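Local coordinates for isochorismatase family protein family (Burkholderia thailandensis, PDB 3TXY) that is of unknown function but belongs to the isochorismatase-like family, whose members are generally assigned as hydrolases, at residues D20-I25 and P86-F91; P8-T13 and D128-G133. All blocks are in the same frame, centred on the assembly; numbering follows the deposited sequence.

How the contacts relate
From the N terminus, the chain lays down 8-13, the loop leading into strand 14-19, and then 20-25 just beyond that strand. Contact 1 closes the inner loop, where 86-91 returns to 20-25 after 60 residues that include helix 35-51 and strand 56-61. Contact 2 closes the outer loop, where 128-133 reaches 8-13 after 114 residues, with contact 1 nested within. Their centres are about 24 Å apart, on opposite sides of the chain's centre: contact 2 ties the N-terminal lead-in to the start of strand 128-134, whereas contact 1 ties the turn after strand 14-19 and helix 23-26 to helix 86-89 and the residues after it. They meet where Leu21 CD2 packs 3.9 Å from Gly133 CA.

Contact 1 (D20-I25 and P86-F91)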
# COMPACT_ATOMS: atom_id res chain seq x y z
N ASP A 20 7.22 9.13 -10.68
CA ASP A 20 6.64 8.99 -12.03
C ASP A 20 6.44 10.32 -12.76
O ASP A 20 5.50 10.47 -13.54
CB ASP A 20 5.33 8.20 -12.01
CG ASP A 20 5.54 6.72 -11.79
OD1 ASP A 20 6.65 6.22 -12.03
OD2 ASP A 20 4.58 6.05 -11.36
N LEU A 21 7.36 11.26 -12.56
CA LEU A 21 7.30 12.53 -13.28
C LEU A 21 7.97 12.38 -14.64
O LEU A 21 9.01 13.00 -14.96
CB LEU A 21 7.85 13.66 -12.42
CG LEU A 21 7.12 13.86 -11.08
CD1 LEU A 21 7.76 15.02 -10.31
CD2 LEU A 21 5.63 14.11 -11.27
N GLN A 22 7.33 11.52 -15.44
CA GLN A 22 7.79 11.10 -16.74
C GLN A 22 6.79 11.54 -17.82
O GLN A 22 5.60 11.73 -17.54
CB GLN A 22 8.00 9.59 -16.76
CG GLN A 22 6.74 8.75 -16.62
CD GLN A 22 7.06 7.31 -16.25
OE1 GLN A 22 7.58 7.06 -15.18
NE2 GLN A 22 6.78 6.39 -17.14
N ASN A 23 7.28 11.68 -19.05
CA ASN A 23 6.49 12.24 -20.13
C ASN A 23 5.09 11.62 -20.26
O ASN A 23 4.09 12.32 -20.46
CB ASN A 23 7.22 12.09 -21.46
CG ASN A 23 8.51 12.88 -21.52
OD1 ASN A 23 8.58 14.01 -21.02
ND2 ASN A 23 9.54 12.31 -22.16
N GLY A 24 5.02 10.29 -20.16
CA GLY A 24 3.76 9.60 -20.37
C GLY A 24 2.72 9.75 -19.27
O GLY A 24 1.57 9.39 -19.44
N ILE A 25 3.14 10.25 -18.11
CA ILE A 25 2.27 10.36 -16.95
C ILE A 25 1.97 11.84 -16.63
O ILE A 25 0.84 12.17 -16.29
CB ILE A 25 2.88 9.57 -15.76
CG1 ILE A 25 2.89 8.07 -16.12
CG2 ILE A 25 2.11 9.81 -14.46
CD1 ILE A 25 3.75 7.20 -15.20
N PRO A 86 10.33 4.60 -25.71
CA PRO A 86 11.29 5.11 -24.72
C PRO A 86 10.92 6.50 -24.17
O PRO A 86 11.25 6.81 -23.03
CB PRO A 86 12.61 5.16 -25.50
CG PRO A 86 12.43 4.15 -26.59
CD PRO A 86 10.99 4.29 -26.99
N GLU A 87 10.22 7.32 -24.95
CA GLU A 87 9.80 8.63 -24.46
C GLU A 87 8.76 8.57 -23.34
O GLU A 87 8.71 9.46 -22.50
CB GLU A 87 9.31 9.53 -25.61
CG GLU A 87 10.43 10.06 -26.49
CD GLU A 87 11.57 10.69 -25.69
OE1 GLU A 87 11.31 11.68 -24.98
OE2 GLU A 87 12.72 10.19 -25.75
N TRP A 88 7.97 7.50 -23.30
CA TRP A 88 6.96 7.35 -22.28
C TRP A 88 7.55 7.36 -20.87
O TRP A 88 6.96 7.93 -19.95
CB TRP A 88 6.14 6.09 -22.55
CG TRP A 88 5.05 5.89 -21.52
CD1 TRP A 88 3.78 6.45 -21.51
CD2 TRP A 88 5.11 5.04 -20.33
NE1 TRP A 88 3.09 6.04 -20.39
CE2 TRP A 88 3.83 5.19 -19.65
CE3 TRP A 88 6.08 4.20 -19.77
CZ2 TRP A 88 3.53 4.51 -18.47
CZ3 TRP A 88 5.79 3.54 -18.58
CH2 TRP A 88 4.54 3.69 -17.94
N SER A 89 8.73 6.75 -20.71
CA SER A 89 9.38 6.64 -19.39
C SER A 89 10.51 7.66 -19.14
O SER A 89 11.08 7.68 -18.02
CB SER A 89 9.93 5.22 -19.18
OG SER A 89 10.86 4.87 -20.19
N ALA A 90 10.81 8.50 -20.13
CA ALA A 90 11.80 9.58 -19.98
C ALA A 90 11.28 10.66 -19.02
O ALA A 90 10.10 10.98 -19.04
CB ALA A 90 12.14 10.22 -21.34
N PHE A 91 12.15 11.23 -18.20
CA PHE A 91 11.73 12.28 -17.27
C PHE A 91 11.29 13.53 -18.01
O PHE A 91 11.84 13.87 -19.08
CB PHE A 91 12.83 12.61 -16.26
CG PHE A 91 13.09 11.51 -15.28
CD1 PHE A 91 12.15 11.22 -14.30
CD2 PHE A 91 14.25 10.75 -15.34
CE1 PHE A 91 12.37 10.19 -13.40
CE2 PHE A 91 14.48 9.73 -14.43
CZ PHE A 91 13.54 9.45 -13.46
O HOH W 1 0.55 6.88 -18.84
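Gln22 carries CG in the crowded position between its backbone N and carbonyl carbon (chi1 67°), then runs extended, while Trp88 sets CG anti to its backbone N (chi1 -179°), so the amide tip arrives over one face of the indole. NE2 lies 3.3 Å from Trp88 CZ3, offset toward the rim, with amide and ring planes 79° apart. The same NE2 donates to Trp88 O at 3.2 Å from above the carbonyl plane. Gly24 N takes a lone pair of Trp88 O at 3.1 Å, so two donors grip one carbonyl. With no side chain on Gly24, its CA comes within 3.3 Å of Trp88 CD1; water 1 joins Gly24 O to Trp88 NE1 at the ring edge. Asn23 adds two bonds. Its backbone N points almost along the C=O axis of Ala90 (N to O 2.9 Å), and ND2 meets a lone pair of Glu87 O at 3.0 Å, the acceptor lying near the Asn23 amide plane. Gln22 and Phe91 form a single beta bridge, CA to CA 4.1 Å. Gln22 OE1 accepts from Thr61 N at the end of strand 56-61. Asp20, just past strand 14-19, binds Thr61 OG1 and makes a salt bridge to Lys106 at the end of strand 102-106. Activity stays open because this chain has no cysteine, but the pair is consistent with the Asp-Lys part of the isochorismatase-like Asp-Lys-Cys triad.

Contact 2 (P8-T13 and D128-G133); sequences PTLNPT and DIVLTG
Asp128 receives Asn11 at both carboxylate oxygens. Asn11 ND2 reaches the syn lone pair of Asp128 OD1 at 2.9 Å, nearly straight (173° at the hydrogen) and with the acceptor in the amide plane; amide and carboxylate are strongly crossed, their planes 75° apart. The backbone Asn11 N lies 2.8 Å from Asp128 OD2 but approaches from above the carboxylate plane, 51° out of it. Water 2 donates to Asp128 OD2 at 2.6 Å and also to Thr9 O, which lies 3.0 Å from it, adding a water-mediated link to the loop. With Asn153 ND2 bonded to OD1 as well, four donors surround this buried group, which would be expected to stabilise its charged form. On the backbone, Asp128 N gives its hydrogen to Thr13 O at 3.1 Å. That bond lies just ahead of the pairing of strands 14-19 and 128-134, where Asp128 and Val130 both bond to Ala15. The two are neighbours at the middle of a six-stranded parallel sheet in 3-2-1-4-5-6 order, the Rossmann-like alpha/beta arrangement of the isochorismatase fold. Farther out, Leu10 turns its CD2 branch inward to lie 4.1 Å from Val130 CG2, the chains crossing at about a right angle. Val130 sits between Leu16 and Val157 of the flanking strands, while Leu10 is backed by Val155 and by Ala192 and Leu193 of helix 186-194. Thr9 packs on Lys74 of the second subunit.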
# COMPACT_ATOMS: atom_id res chain seq x y z
N PRO A 8 5.91 20.64 8.94
CA PRO A 8 6.18 19.27 9.37
C PRO A 8 7.45 19.19 10.18
O PRO A 8 8.33 20.06 10.07
CB PRO A 8 6.34 18.52 8.05
CG PRO A 8 6.86 19.55 7.11
CD PRO A 8 6.12 20.80 7.49
N THR A 9 7.55 18.16 11.01
CA THR A 9 8.78 17.87 11.71
C THR A 9 9.67 17.01 10.83
O THR A 9 9.23 15.94 10.36
CB THR A 9 8.52 17.09 13.01
OG1 THR A 9 7.65 17.84 13.86
CG2 THR A 9 9.84 16.83 13.72
N LEU A 10 10.90 17.47 10.61
CA LEU A 10 11.85 16.74 9.78
C LEU A 10 13.20 16.59 10.46
O LEU A 10 13.77 17.59 10.93
CB LEU A 10 12.09 17.48 8.45
CG LEU A 10 11.04 17.46 7.34
CD1 LEU A 10 11.60 18.29 6.20
CD2 LEU A 10 10.74 16.04 6.90
N ASN A 11 13.73 15.37 10.46
CA ASN A 11 15.14 15.15 10.80
C ASN A 11 16.05 15.67 9.68
O ASN A 11 15.60 15.77 8.53
CB ASN A 11 15.38 13.66 11.04
CG ASN A 11 14.64 13.15 12.24
OD1 ASN A 11 14.92 13.60 13.36
ND2 ASN A 11 13.69 12.24 12.04
N PRO A 12 17.32 16.01 9.99
CA PRO A 12 18.25 16.48 8.95
C PRO A 12 18.53 15.46 7.85
O PRO A 12 18.90 15.82 6.73
CB PRO A 12 19.55 16.75 9.71
CG PRO A 12 19.19 16.81 11.14
CD PRO A 12 17.94 16.00 11.33
N THR A 13 18.41 14.19 8.22
CA THR A 13 18.66 13.04 7.36
C THR A 13 17.42 12.76 6.51
O THR A 13 16.70 11.76 6.71
CB THR A 13 19.02 11.84 8.26
OG1 THR A 13 18.10 11.74 9.38
CG2 THR A 13 20.42 12.02 8.80
N ASP A 128 14.04 10.08 6.82
CA ASP A 128 12.83 10.82 6.52
C ASP A 128 12.74 10.94 4.99
O ASP A 128 13.74 11.22 4.32
CB ASP A 128 12.89 12.25 7.09
CG ASP A 128 12.84 12.31 8.63
OD1 ASP A 128 13.35 11.38 9.32
OD2 ASP A 128 12.32 13.32 9.16
N ILE A 129 11.55 10.73 4.43
CA ILE A 129 11.33 10.98 3.01
C ILE A 129 10.22 12.01 2.79
O ILE A 129 9.19 11.99 3.47
CB ILE A 129 11.12 9.71 2.13
CG1 ILE A 129 9.81 8.99 2.42
CG2 ILE A 129 12.29 8.75 2.28
CD1 ILE A 129 9.54 7.85 1.43
N VAL A 130 10.48 12.92 1.86
CA VAL A 130 9.50 13.87 1.39
C VAL A 130 9.07 13.40 0.00
O VAL A 130 9.88 13.29 -0.91
CB VAL A 130 10.07 15.31 1.39
CG1 VAL A 130 9.12 16.27 0.65
CG2 VAL A 130 10.33 15.73 2.83
N LEU A 131 7.77 13.13 -0.12
CA LEU A 131 7.20 12.48 -1.28
C LEU A 131 6.38 13.43 -2.15
O LEU A 131 5.52 14.17 -1.66
CB LEU A 131 6.33 11.33 -0.79
CG LEU A 131 6.23 9.98 -1.45
CD1 LEU A 131 7.51 9.41 -2.07
CD2 LEU A 131 5.68 9.01 -0.39
N THR A 132 6.70 13.44 -3.44
CA THR A 132 5.90 14.10 -4.45
C THR A 132 5.60 13.13 -5.58
O THR A 132 6.20 12.05 -5.67
CB THR A 132 6.62 15.34 -5.04
OG1 THR A 132 7.57 14.94 -6.04
CG2 THR A 132 7.32 16.12 -3.96
N GLY A 133 4.68 13.52 -6.45
CA GLY A 133 4.46 12.84 -7.73
C GLY A 133 3.02 12.45 -8.06
O GLY A 133 2.07 13.00 -7.50
O HOH W 2 10.49 13.34 11.07